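Local coordinates for protein toll (Drosophila melanogaster, PDB 4LXR), which acts as the cell-surface receptor for the cleaved cytokine Spätzle, switching on antifungal immunity and setting dorsal-ventral polarity in the fly embryo, at residues Leu498-Arg509 against Leu526-Val537; Met112-Asp120 against Ala140-Asn148. All blocks are in the same frame, centred on the assembly; numbering follows the deposited sequence. Where two conformers were deposited one is given.

Contact 1: Leu498-Arg509 against Leu526-Val537. With NAG (2-acetamido-2-deoxy-beta-D-glucopyranose), chain F; NAG (2-acetamido-2-deoxy-beta-D-glucopyranose), chain B; NAG (2-acetamido-2-deoxy-beta-D-glucopyranose), chain M.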
loop_
_atom_site.group_PDB
_atom_site.type_symbol
_atom_site.label_atom_id
_atom_site.label_comp_id
_atom_site.label_asym_id
_atom_site.label_seq_id
_atom_site.Cartn_x
_atom_site.Cartn_y
_atom_site.Cartn_z
ATOM N N LEU A 498 12.078 10.712 10.438
ATOM C CA LEU A 498 11.039 10.011 11.168
ATOM C C LEU A 498 9.639 10.501 10.819
ATOM O O LEU A 498 9.345 11.703 10.877
ATOM C CB LEU A 498 11.265 10.101 12.685
ATOM C CG LEU A 498 10.218 9.372 13.542
ATOM C CD1 LEU A 498 10.101 7.878 13.163
ATOM C CD2 LEU A 498 10.519 9.536 15.028
ATOM N N HIS A 499 8.792 9.547 10.451
ATOM C CA HIS A 499 7.380 9.786 10.233
ATOM C C HIS A 499 6.552 9.000 11.249
ATOM O O HIS A 499 6.644 7.768 11.344
ATOM C CB HIS A 499 6.983 9.390 8.815
ATOM C CG HIS A 499 7.409 10.376 7.770
ATOM N ND1 HIS A 499 8.702 10.447 7.297
ATOM C CD2 HIS A 499 6.712 11.327 7.104
ATOM C CE1 HIS A 499 8.783 11.398 6.382
ATOM N NE2 HIS A 499 7.588 11.949 6.247
ATOM N N VAL A 500 5.743 9.731 12.002
ATOM C CA VAL A 500 4.902 9.160 13.033
ATOM C C VAL A 500 3.454 9.344 12.624
ATOM O O VAL A 500 3.054 10.441 12.240
ATOM C CB VAL A 500 5.150 9.863 14.374
ATOM C CG1 VAL A 500 4.270 9.252 15.474
ATOM C CG2 VAL A 500 6.629 9.786 14.741
ATOM N N ASN A 501 2.674 8.273 12.710
ATOM C CA ASN A 501 1.251 8.323 12.408
ATOM C C ASN A 501 0.459 8.268 13.696
ATOM O O ASN A 501 0.511 7.269 14.401
ATOM C CB ASN A 501 0.858 7.141 11.518
ATOM C CG ASN A 501 -0.408 7.396 10.723
ATOM O OD1 ASN A 501 -1.412 7.849 11.269
ATOM N ND2 ASN A 501 -0.359 7.108 9.421
ATOM N N MET A 502 -0.269 9.336 14.019
ATOM C CA MET A 502 -1.128 9.312 15.204
ATOM C C MET A 502 -2.582 9.543 14.840
ATOM O O MET A 502 -3.355 10.052 15.658
ATOM C CB MET A 502 -0.697 10.344 16.240
ATOM C CG MET A 502 0.703 10.158 16.759
ATOM S SD MET A 502 0.933 11.287 18.135
ATOM C CE MET A 502 2.715 11.359 18.259
ATOM N N THR A 503 -2.946 9.173 13.614
ATOM C CA THR A 503 -4.325 9.294 13.162
ATOM C C THR A 503 -5.227 8.278 13.833
ATOM O O THR A 503 -4.772 7.219 14.259
ATOM C CB THR A 503 -4.453 9.102 11.653
ATOM O OG1 THR A 503 -3.979 7.800 11.294
ATOM C CG2 THR A 503 -3.653 10.153 10.913
ATOM N N HIS A 504 -6.507 8.626 13.931
ATOM C CA HIS A 504 -7.533 7.727 14.450
ATOM C C HIS A 504 -7.259 7.241 15.865
ATOM O O HIS A 504 -7.593 6.112 16.214
ATOM C CB HIS A 504 -7.752 6.543 13.504
ATOM C CG HIS A 504 -8.340 6.934 12.185
ATOM N ND1 HIS A 504 -9.694 6.902 11.936
ATOM C CD2 HIS A 504 -7.757 7.388 11.049
ATOM C CE1 HIS A 504 -9.921 7.310 10.700
ATOM N NE2 HIS A 504 -8.764 7.615 10.142
ATOM N N ASN A 505 -6.648 8.098 16.671
ATOM C CA ASN A 505 -6.546 7.837 18.094
ATOM C C ASN A 505 -7.735 8.453 18.836
ATOM O O ASN A 505 -8.798 8.657 18.240
ATOM C CB ASN A 505 -5.192 8.310 18.636
ATOM C CG ASN A 505 -4.103 7.249 18.472
ATOM O OD1 ASN A 505 -3.703 6.600 19.438
ATOM N ND2 ASN A 505 -3.653 7.046 17.239
ATOM N N LYS A 506 -7.562 8.740 20.123
ATOM C CA LYS A 506 -8.633 9.314 20.932
ATOM C C LYS A 506 -8.236 10.711 21.417
ATOM O O LYS A 506 -8.637 11.144 22.496
ATOM C CB LYS A 506 -8.936 8.411 22.129
ATOM C CG LYS A 506 -9.361 6.974 21.758
ATOM C CD LYS A 506 -10.755 6.953 21.143
ATOM C CE LYS A 506 -11.357 5.550 21.125
ATOM N NZ LYS A 506 -11.177 4.854 19.809
ATOM N N ILE A 507 -7.438 11.398 20.603
ATOM C CA ILE A 507 -6.825 12.674 20.973
ATOM C C ILE A 507 -7.859 13.790 21.060
ATOM O O ILE A 507 -8.280 14.329 20.046
ATOM C CB ILE A 507 -5.702 13.046 19.972
ATOM C CG1 ILE A 507 -4.585 11.988 20.028
ATOM C CG2 ILE A 507 -5.146 14.437 20.260
ATOM C CD1 ILE A 507 -3.569 12.076 18.890
ATOM N N ARG A 508 -8.262 14.127 22.280
ATOM C CA ARG A 508 -9.279 15.158 22.493
ATOM C C ARG A 508 -8.675 16.520 22.823
ATOM O O ARG A 508 -9.194 17.553 22.401
ATOM C CB ARG A 508 -10.295 14.705 23.548
ATOM C CG ARG A 508 -11.182 13.591 23.015
ATOM C CD ARG A 508 -12.274 13.157 23.974
ATOM N NE ARG A 508 -13.152 12.183 23.330
ATOM C CZ ARG A 508 -12.889 10.884 23.236
ATOM N NH1 ARG A 508 -11.769 10.388 23.750
ATOM N NH2 ARG A 508 -13.747 10.080 22.628
ATOM N N ARG A 509 -7.570 16.520 23.560
ATOM C CA ARG A 509 -6.826 17.753 23.787
ATOM C C ARG A 509 -5.399 17.659 23.263
ATOM O O ARG A 509 -4.772 16.598 23.292
ATOM C CB ARG A 509 -6.813 18.141 25.269
ATOM C CG ARG A 509 -6.133 19.486 25.559
ATOM C CD ARG A 509 -6.286 19.850 27.014
ATOM N NE ARG A 509 -7.702 19.892 27.366
ATOM C CZ ARG A 509 -8.163 19.859 28.607
ATOM N NH1 ARG A 509 -7.317 19.771 29.622
ATOM N NH2 ARG A 509 -9.466 19.903 28.830
ATOM N N LEU A 526 14.158 16.909 12.022
ATOM C CA LEU A 526 12.799 17.200 11.578
ATOM C C LEU A 526 11.939 15.938 11.548
ATOM O O LEU A 526 12.209 14.998 10.794
ATOM C CB LEU A 526 12.784 17.889 10.215
ATOM C CG LEU A 526 11.373 18.136 9.668
ATOM C CD1 LEU A 526 10.544 18.929 10.651
ATOM C CD2 LEU A 526 11.432 18.847 8.331
ATOM N N VAL A 527 10.896 15.937 12.373
ATOM C CA VAL A 527 9.984 14.808 12.489
ATOM C C VAL A 527 8.594 15.182 11.999
ATOM O O VAL A 527 8.033 16.175 12.442
ATOM C CB VAL A 527 9.863 14.365 13.954
ATOM C CG1 VAL A 527 9.024 13.094 14.062
ATOM C CG2 VAL A 527 11.250 14.158 14.553
ATOM N N HIS A 528 8.039 14.391 11.086
ATOM C CA HIS A 528 6.659 14.585 10.643
ATOM C C HIS A 528 5.709 13.805 11.534
ATOM O O HIS A 528 5.986 12.660 11.891
ATOM C CB HIS A 528 6.476 14.132 9.195
ATOM C CG HIS A 528 7.319 14.881 8.210
ATOM N ND1 HIS A 528 6.806 15.854 7.376
ATOM C CD2 HIS A 528 8.640 14.799 7.921
ATOM C CE1 HIS A 528 7.774 16.342 6.623
ATOM N NE2 HIS A 528 8.896 15.719 6.933
ATOM N N VAL A 529 4.588 14.422 11.897
ATOM C CA VAL A 529 3.576 13.758 12.717
ATOM C C VAL A 529 2.182 13.965 12.135
ATOM O O VAL A 529 1.726 15.098 11.986
ATOM C CB VAL A 529 3.570 14.273 14.178
ATOM C CG1 VAL A 529 2.615 13.445 15.013
ATOM C CG2 VAL A 529 4.972 14.243 14.776
ATOM N N ASP A 530 1.502 12.867 11.818
ATOM C CA ASP A 530 0.161 12.942 11.254
ATOM C C ASP A 530 -0.897 12.899 12.356
ATOM O O ASP A 530 -1.070 11.878 13.010
ATOM C CB ASP A 530 -0.054 11.795 10.264
ATOM C CG ASP A 530 -1.263 12.013 9.383
ATOM O OD1 ASP A 530 -2.159 12.786 9.784
ATOM O OD2 ASP A 530 -1.324 11.411 8.291
ATOM N N LEU A 531 -1.615 14.006 12.538
ATOM C CA LEU A 531 -2.604 14.128 13.609
ATOM C C LEU A 531 -4.046 14.084 13.110
ATOM O O LEU A 531 -4.975 14.361 13.870
ATOM C CB LEU A 531 -2.382 15.423 14.387
ATOM C CG LEU A 531 -1.054 15.545 15.134
ATOM C CD1 LEU A 531 -0.947 16.910 15.837
ATOM C CD2 LEU A 531 -0.902 14.382 16.124
ATOM N N ASN A 532 -4.228 13.740 11.839
ATOM C CA ASN A 532 -5.555 13.713 11.222
ATOM C C ASN A 532 -6.530 12.750 11.895
ATOM O O ASN A 532 -6.114 11.779 12.529
ATOM C CB ASN A 532 -5.439 13.364 9.736
ATOM C CG ASN A 532 -4.940 14.533 8.899
ATOM O OD1 ASN A 532 -4.978 15.682 9.343
ATOM N ND2 ASN A 532 -4.483 14.246 7.681
ATOM N N ASP A 533 -7.826 13.024 11.749
ATOM C CA ASP A 533 -8.873 12.104 12.204
ATOM C C ASP A 533 -8.817 11.792 13.694
ATOM O O ASP A 533 -8.922 10.635 14.102
ATOM C CB ASP A 533 -8.833 10.792 11.411
ATOM C CG ASP A 533 -9.055 11.000 9.934
ATOM O OD1 ASP A 533 -10.213 11.246 9.535
ATOM O OD2 ASP A 533 -8.072 10.912 9.171
ATOM N N ASN A 534 -8.642 12.825 14.501
ATOM C CA ASN A 534 -8.759 12.688 15.937
ATOM C C ASN A 534 -9.941 13.507 16.457
ATOM O O ASN A 534 -10.293 14.532 15.865
ATOM C CB ASN A 534 -7.449 13.090 16.604
ATOM C CG ASN A 534 -6.464 11.940 16.665
ATOM O OD1 ASN A 534 -6.670 10.983 17.416
ATOM N ND2 ASN A 534 -5.393 12.022 15.880
ATOM N N PRO A 535 -10.578 13.049 17.549
ATOM C CA PRO A 535 -11.784 13.717 18.071
ATOM C C PRO A 535 -11.501 14.980 18.912
ATOM O O PRO A 535 -11.907 15.074 20.069
ATOM C CB PRO A 535 -12.435 12.621 18.929
ATOM C CG PRO A 535 -11.277 11.798 19.416
ATOM C CD PRO A 535 -10.277 11.797 18.271
ATOM N N LEU A 536 -10.832 15.957 18.318
ATOM C CA LEU A 536 -10.351 17.120 19.063
ATOM C C LEU A 536 -11.468 17.975 19.659
ATOM O O LEU A 536 -12.431 18.324 18.970
ATOM C CB LEU A 536 -9.472 17.979 18.158
ATOM C CG LEU A 536 -8.606 19.026 18.850
ATOM C CD1 LEU A 536 -7.558 18.350 19.728
ATOM C CD2 LEU A 536 -7.957 19.927 17.818
ATOM N N VAL A 537 -11.347 18.284 20.949
ATOM C CA VAL A 537 -12.265 19.216 21.600
ATOM C C VAL A 537 -11.707 20.629 21.421
ATOM O O VAL A 537 -10.649 20.960 21.959
ATOM C CB VAL A 537 -12.461 18.901 23.108
ATOM C CG1 VAL A 537 -13.230 20.027 23.794
ATOM C CG2 VAL A 537 -13.189 17.565 23.301
HETATM C C1 NAG F . -1.524 7.549 8.681
HETATM C C2 NAG F . -1.153 7.994 7.258
HETATM C C3 NAG F . -2.400 8.443 6.483
HETATM C C4 NAG F . -3.536 7.435 6.616
HETATM C C5 NAG F . -3.742 7.087 8.084
HETATM C C6 NAG F . -4.820 6.054 8.317
HETATM C C7 NAG F . 0.994 9.033 6.650
HETATM C C8 NAG F . 1.260 7.809 5.830
HETATM N N2 NAG F . -0.174 9.065 7.300
HETATM O O3 NAG F . -2.050 8.612 5.115
HETATM O O4 NAG F . -4.768 8.003 6.176
HETATM O O5 NAG F . -2.526 6.561 8.621
HETATM O O6 NAG F . -4.466 4.806 7.739
HETATM O O7 NAG F . 1.795 9.960 6.716
HETATM C C1 NAG B . -5.054 7.996 4.771
HETATM C C2 NAG B . -6.566 8.138 4.633
HETATM C C3 NAG B . -6.963 8.207 3.162
HETATM C C4 NAG B . -6.171 9.284 2.427
HETATM C C5 NAG B . -4.674 9.139 2.694
HETATM C C6 NAG B . -3.864 10.296 2.154
HETATM C C7 NAG B . -7.795 7.121 6.514
HETATM C C8 NAG B . -8.499 5.892 7.003
HETATM N N2 NAG B . -7.263 7.038 5.290
HETATM O O3 NAG B . -8.361 8.456 3.064
HETATM O O4 NAG B . -6.383 9.130 1.027
HETATM O O5 NAG B . -4.419 9.083 4.105
HETATM O O6 NAG B . -2.616 10.422 2.822
HETATM O O7 NAG B . -7.700 8.135 7.204
HETATM C C1 NAG M . -9.174 1.819 23.557
HETATM C C2 NAG M . -10.424 1.004 23.152
HETATM C C3 NAG M . -10.482 -0.351 23.878
HETATM C C4 NAG M . -10.192 -0.228 25.373
HETATM C C5 NAG M . -9.048 0.747 25.646
HETATM C C6 NAG M . -7.999 0.191 26.580
HETATM C C7 NAG M . -12.538 1.999 22.396
HETATM C C8 NAG M . -13.743 2.805 22.785
HETATM N N2 NAG M . -11.651 1.764 23.367
HETATM O O3 NAG M . -9.602 -1.289 23.264
HETATM O O4 NAG M . -11.360 0.180 26.078
HETATM O O5 NAG M . -8.382 1.053 24.420
HETATM O O6 NAG M . -7.149 1.220 27.065
HETATM O O7 NAG M . -12.377 1.581 21.252
HETATM O O HOH W 1 13.240 12.804 11.584
HETATM O O HOH W 2 -9.432 20.009 24.313
#
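Val500 bonds through both its N and its O to strand 527-530: its N donates to His528 O at 2.9 Å, and its O accepts from Asp530 N. With His528 N to Leu498 O and Met502 N to Asp530 O, these make a parallel ladder whose short axes lie 15° apart. Where the strands end, the amide of Asn534 takes over. Its ND2 donates almost straight to Met502 O (2.8 Å, 171°), a partner lying in the amide plane, and also to Leu531 O of its own turn, while OD1 accepts a weak bond from Ile507 N. With an alanine here, the carbonyls of Met502 and Leu531 would probably lose this donor and Ile507 N its weak acceptor, and the two turns would be freer to shift against each other. Val537 N then regains Arg508 O at 2.7 Å.

Apolar contacts line the Val500 face, where Met502 CE touches Val529 CG1 (3.9 Å) and Met502 CB meets Leu531 CD2. On the opposite face of the strands, the imidazoles of His499 and His528 are almost parallel but slid apart, centroids 4.4 Å from each other; beyond the strands, Asp533 CB makes a CH-pi contact over one face of the His504 ring.

Polar chemistry gathers round the sugar attached to Asn501 ND2. Asn501 OD1 accepts from Thr503 N, which makes an Asx turn, and also from Thr503 OG1; Asp530 OD1 repeats that turn with Asn532 N, and Asp530 OD2 takes the sugar's N2 at 2.8 Å. The next sugar offers O7 to His504 NE2 (3.2 Å). Asp533 is also salt-bridged to Arg567.

Consecutive parallel strands, with an asparagine ladder binding the turns beyond them, are the hallmark of the leucine-rich repeat solenoid, here glycosylated on its Asn501 face.

Contact 2: Met112-Asp120 against Ala140-Asn148. With NAG (2-acetamido-2-deoxy-beta-D-glucopyranose), chain I.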
loop_
_atom_site.group_PDB
_atom_site.type_symbol
_atom_site.label_atom_id
_atom_site.label_comp_id
_atom_site.label_asym_id
_atom_site.label_seq_id
_atom_site.Cartn_x
_atom_site.Cartn_y
_atom_site.Cartn_z
ATOM N N MET A 112 -4.710 -28.310 -41.291
ATOM C CA MET A 112 -4.245 -29.691 -41.425
ATOM C C MET A 112 -3.469 -30.075 -40.152
ATOM O O MET A 112 -3.231 -29.233 -39.275
ATOM C CB MET A 112 -3.321 -29.828 -42.643
ATOM C CG MET A 112 -1.971 -29.105 -42.474
ATOM S SD MET A 112 -0.940 -29.040 -43.970
ATOM C CE MET A 112 -0.383 -30.765 -44.111
ATOM N N ASN A 113 -3.091 -31.344 -40.046
ATOM C CA ASN A 113 -2.176 -31.813 -38.990
ATOM C C ASN A 113 -0.729 -31.462 -39.349
ATOM O O ASN A 113 -0.375 -31.403 -40.526
ATOM C CB ASN A 113 -2.299 -33.342 -38.824
ATOM C CG ASN A 113 -3.661 -33.781 -38.268
ATOM O OD1 ASN A 113 -4.156 -33.201 -37.301
ATOM N ND2 ASN A 113 -4.265 -34.809 -38.879
ATOM N N ILE A 114 0.119 -31.231 -38.349
ATOM C CA ILE A 114 1.540 -30.992 -38.618
ATOM C C ILE A 114 2.242 -32.256 -39.140
ATOM O O ILE A 114 1.867 -33.376 -38.788
ATOM C CB ILE A 114 2.268 -30.397 -37.349
ATOM C CG1 ILE A 114 3.562 -29.671 -37.723
ATOM C CG2 ILE A 114 2.477 -31.459 -36.299
ATOM C CD1 ILE A 114 4.202 -28.892 -36.542
ATOM N N THR A 115 3.243 -32.081 -39.998
ATOM C CA THR A 115 3.964 -33.222 -40.540
ATOM C C THR A 115 5.464 -33.035 -40.390
ATOM O O THR A 115 5.951 -31.914 -40.226
ATOM C CB THR A 115 3.691 -33.441 -42.056
ATOM O OG1 THR A 115 4.309 -32.387 -42.803
ATOM C CG2 THR A 115 2.191 -33.501 -42.373
ATOM N N ARG A 116 6.186 -34.144 -40.501
ATOM C CA ARG A 116 7.639 -34.135 -40.560
ATOM C C ARG A 116 8.162 -33.229 -41.685
ATOM O O ARG A 116 9.130 -32.489 -41.501
ATOM C CB ARG A 116 8.167 -35.565 -40.732
ATOM C CG ARG A 116 9.672 -35.652 -40.750
ATOM C CD ARG A 116 10.152 -36.956 -41.372
ATOM N NE ARG A 116 10.042 -36.911 -42.830
ATOM C CZ ARG A 116 10.039 -37.977 -43.629
ATOM N NH1 ARG A 116 9.932 -37.811 -44.947
ATOM N NH2 ARG A 116 10.132 -39.201 -43.116
ATOM N N GLN A 117 7.528 -33.284 -42.851
ATOM C CA GLN A 117 7.909 -32.381 -43.942
ATOM C C GLN A 117 7.949 -30.893 -43.541
ATOM O O GLN A 117 8.794 -30.132 -44.016
ATOM C CB GLN A 117 6.980 -32.570 -45.144
ATOM C CG GLN A 117 7.373 -31.718 -46.348
ATOM C CD GLN A 117 6.512 -31.993 -47.569
ATOM O OE1 GLN A 117 6.976 -31.898 -48.708
ATOM N NE2 GLN A 117 5.251 -32.331 -47.334
ATOM N N HIS A 118 7.059 -30.483 -42.646
ATOM C CA HIS A 118 7.016 -29.079 -42.228
ATOM C C HIS A 118 8.331 -28.597 -41.624
ATOM O O HIS A 118 8.626 -27.395 -41.633
ATOM C CB HIS A 118 5.845 -28.841 -41.273
ATOM C CG HIS A 118 4.510 -28.921 -41.942
ATOM N ND1 HIS A 118 3.377 -29.374 -41.301
ATOM C CD2 HIS A 118 4.129 -28.617 -43.208
ATOM C CE1 HIS A 118 2.351 -29.323 -42.134
ATOM N NE2 HIS A 118 2.780 -28.868 -43.298
ATOM N N LEU A 119 9.150 -29.526 -41.140
ATOM C CA LEU A 119 10.411 -29.132 -40.517
ATOM C C LEU A 119 11.638 -29.413 -41.379
ATOM O O LEU A 119 12.760 -29.251 -40.906
ATOM C CB LEU A 119 10.567 -29.772 -39.127
ATOM C CG LEU A 119 9.610 -29.305 -38.022
ATOM C CD1 LEU A 119 9.827 -30.141 -36.776
ATOM C CD2 LEU A 119 9.807 -27.800 -37.691
ATOM N N ASP A 120 11.432 -29.835 -42.634
ATOM C CA ASP A 120 12.546 -29.980 -43.577
ATOM C C ASP A 120 13.405 -28.700 -43.594
ATOM O O ASP A 120 12.866 -27.588 -43.530
ATOM C CB ASP A 120 12.037 -30.262 -44.997
ATOM C CG ASP A 120 11.496 -31.693 -45.177
ATOM O OD1 ASP A 120 11.618 -32.538 -44.259
ATOM O OD2 ASP A 120 10.951 -31.977 -46.266
ATOM N N ALA A 140 4.392 -39.205 -34.814
ATOM C CA ALA A 140 5.554 -39.440 -33.984
ATOM C C ALA A 140 6.884 -39.374 -34.741
ATOM O O ALA A 140 7.943 -39.413 -34.123
ATOM C CB ALA A 140 5.406 -40.749 -33.245
ATOM N N ASN A 141 6.836 -39.265 -36.067
ATOM C CA ASN A 141 8.050 -38.952 -36.811
ATOM C C ASN A 141 8.297 -37.445 -37.012
ATOM O O ASN A 141 9.213 -37.066 -37.752
ATOM C CB ASN A 141 8.085 -39.689 -38.160
ATOM C CG ASN A 141 7.162 -39.080 -39.186
ATOM O OD1 ASN A 141 6.223 -38.330 -38.855
ATOM N ND2 ASN A 141 7.409 -39.407 -40.450
ATOM N N LEU A 142 7.495 -36.599 -36.363
ATOM C CA LEU A 142 7.631 -35.133 -36.509
ATOM C C LEU A 142 9.082 -34.650 -36.362
ATOM O O LEU A 142 9.568 -33.839 -37.164
ATOM C CB LEU A 142 6.715 -34.390 -35.516
ATOM C CG LEU A 142 6.807 -32.853 -35.572
ATOM C CD1 LEU A 142 6.358 -32.311 -36.940
ATOM C CD2 LEU A 142 6.065 -32.158 -34.427
ATOM N N LEU A 143 9.792 -35.186 -35.372
ATOM C CA LEU A 143 11.095 -34.636 -34.972
ATOM C C LEU A 143 12.255 -35.483 -35.465
ATOM O O LEU A 143 13.327 -35.545 -34.844
ATOM C CB LEU A 143 11.153 -34.456 -33.444
ATOM C CG LEU A 143 10.068 -33.501 -32.886
ATOM C CD1 LEU A 143 10.047 -33.550 -31.369
ATOM C CD2 LEU A 143 10.295 -32.072 -33.377
ATOM N N THR A 144 12.036 -36.127 -36.604
ATOM C CA THR A 144 13.091 -36.882 -37.251
ATOM C C THR A 144 14.268 -35.973 -37.559
ATOM O O THR A 144 14.090 -34.909 -38.127
ATOM C CB THR A 144 12.576 -37.527 -38.564
ATOM O OG1 THR A 144 11.507 -38.423 -38.240
ATOM C CG2 THR A 144 13.709 -38.264 -39.313
ATOM N N ASP A 145 15.465 -36.421 -37.182
ATOM C CA ASP A 145 16.713 -35.723 -37.459
ATOM C C ASP A 145 16.877 -34.383 -36.740
ATOM O O ASP A 145 17.755 -33.604 -37.115
ATOM C CB ASP A 145 16.931 -35.510 -38.964
ATOM C CG ASP A 145 16.993 -36.818 -39.750
ATOM O OD1 ASP A 145 17.326 -37.878 -39.164
ATOM O OD2 ASP A 145 16.688 -36.770 -40.967
ATOM N N MET A 146 16.063 -34.102 -35.722
ATOM C CA MET A 146 16.224 -32.842 -34.988
ATOM C C MET A 146 17.310 -33.013 -33.926
ATOM O O MET A 146 17.047 -32.823 -32.729
ATOM C CB MET A 146 14.903 -32.393 -34.342
ATOM C CG MET A 146 13.768 -32.118 -35.339
ATOM S SD MET A 146 14.093 -30.701 -36.420
ATOM C CE MET A 146 13.862 -29.325 -35.294
ATOM N N ARG A 147 18.516 -33.376 -34.360
ATOM C CA ARG A 147 19.584 -33.752 -33.433
ATOM C C ARG A 147 20.294 -32.545 -32.797
ATOM O O ARG A 147 21.249 -32.709 -32.036
ATOM C CB ARG A 147 20.583 -34.728 -34.093
ATOM C CG ARG A 147 19.994 -36.127 -34.402
ATOM C CD ARG A 147 21.060 -37.237 -34.501
ATOM N NE ARG A 147 20.469 -38.565 -34.732
ATOM C CZ ARG A 147 20.255 -39.476 -33.781
ATOM N NH1 ARG A 147 20.586 -39.215 -32.520
ATOM N NH2 ARG A 147 19.704 -40.648 -34.083
ATOM N N ASN A 148 19.807 -31.339 -33.097
ATOM C CA ASN A 148 20.317 -30.120 -32.475
ATOM C C ASN A 148 19.398 -29.513 -31.427
ATOM O O ASN A 148 19.794 -28.581 -30.715
ATOM C CB ASN A 148 20.589 -29.073 -33.539
ATOM C CG ASN A 148 22.038 -28.741 -33.646
ATOM O OD1 ASN A 148 22.840 -29.550 -34.131
ATOM N ND2 ASN A 148 22.401 -27.540 -33.196
HETATM C C1 NAG I . -5.164 -35.547 -38.007
HETATM C C2 NAG I . -6.447 -35.258 -38.798
HETATM C C3 NAG I . -7.611 -36.129 -38.298
HETATM C C4 NAG I . -7.213 -37.596 -38.169
HETATM C C5 NAG I . -5.923 -37.732 -37.373
HETATM C C6 NAG I . -5.429 -39.160 -37.291
HETATM C C7 NAG I . -6.885 -33.018 -39.725
HETATM C C8 NAG I . -6.636 -33.622 -41.077
HETATM N N2 NAG I . -6.791 -33.850 -38.683
HETATM O O3 NAG I . -8.705 -36.010 -39.202
HETATM O O4 NAG I . -8.237 -38.319 -37.493
HETATM O O5 NAG I . -4.896 -36.960 -38.012
HETATM O O6 NAG I . -4.231 -39.362 -38.034
HETATM O O7 NAG I . -7.164 -31.830 -39.581
HETATM O O HOH W 3 4.730 -36.848 -40.523
#
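Arg116 lies across Asn141 at about a right angle, and its aliphatic stem does most of the touching. Arg116 CB rests 3.5 Å from Asn141 O. Arg116 CG, placed anti to the backbone N (chi1 -178°), lies 3.3 Å from Asn141 O. Arg116 CD then passes Thr144 OG1 at 3.7 Å and lies close to Asn141 ND2. The chain bends about its CG-CD bond (chi3 77°), bringing Arg116 NH2 to 3.8 Å from Asn141 ND2, with the guanidinium and amide planes 50° apart. Asn141 O, which this stem flanks, accepts both N and OG1 of Thr144 within a type I turn.

Deeper in, Leu142 crosses Ile114 at about a right angle. Its CD1 reaches Ile114 CG1 at 3.9 Å and presses against Thr115 O. Leu119 CD1 is set among Leu142 CD1, Leu143 CD2 and Met146 SD. Ile114 and Leu119 also touch strand 127-131, which places this packing between successive coils of the solenoid.

A single water links the two loops by hydrogen bonds, accepting from Arg116 N and donating to Asn141 OD1 at 2.7 Å. No direct hydrogen bond joins them, so their cohesion rests on apolar packing and this water bridge.

Overall arrangement
The two contacts illustrate two ways in which neighbouring coils of one leucine-rich repeat ectodomain are joined. Contact 1 joins them through a backbone ladder and the turns beyond it, contact 2 through loops that follow strands 102-106 and 127-131. They are separate places on the long solenoid: their centres lie 71 Å apart and their nearest atoms about 56 Å, with contact 2 the earlier along the chain. Contact 1 is about 17 Å from the chain centre, contact 2 about 55 Å, both measured from contact centres. Each carries an N-linked sugar, on Asn501 and Asn113, but only in contact 1 does the glycan also bond to the second segment. No other protein chain of the assembly touches either contact.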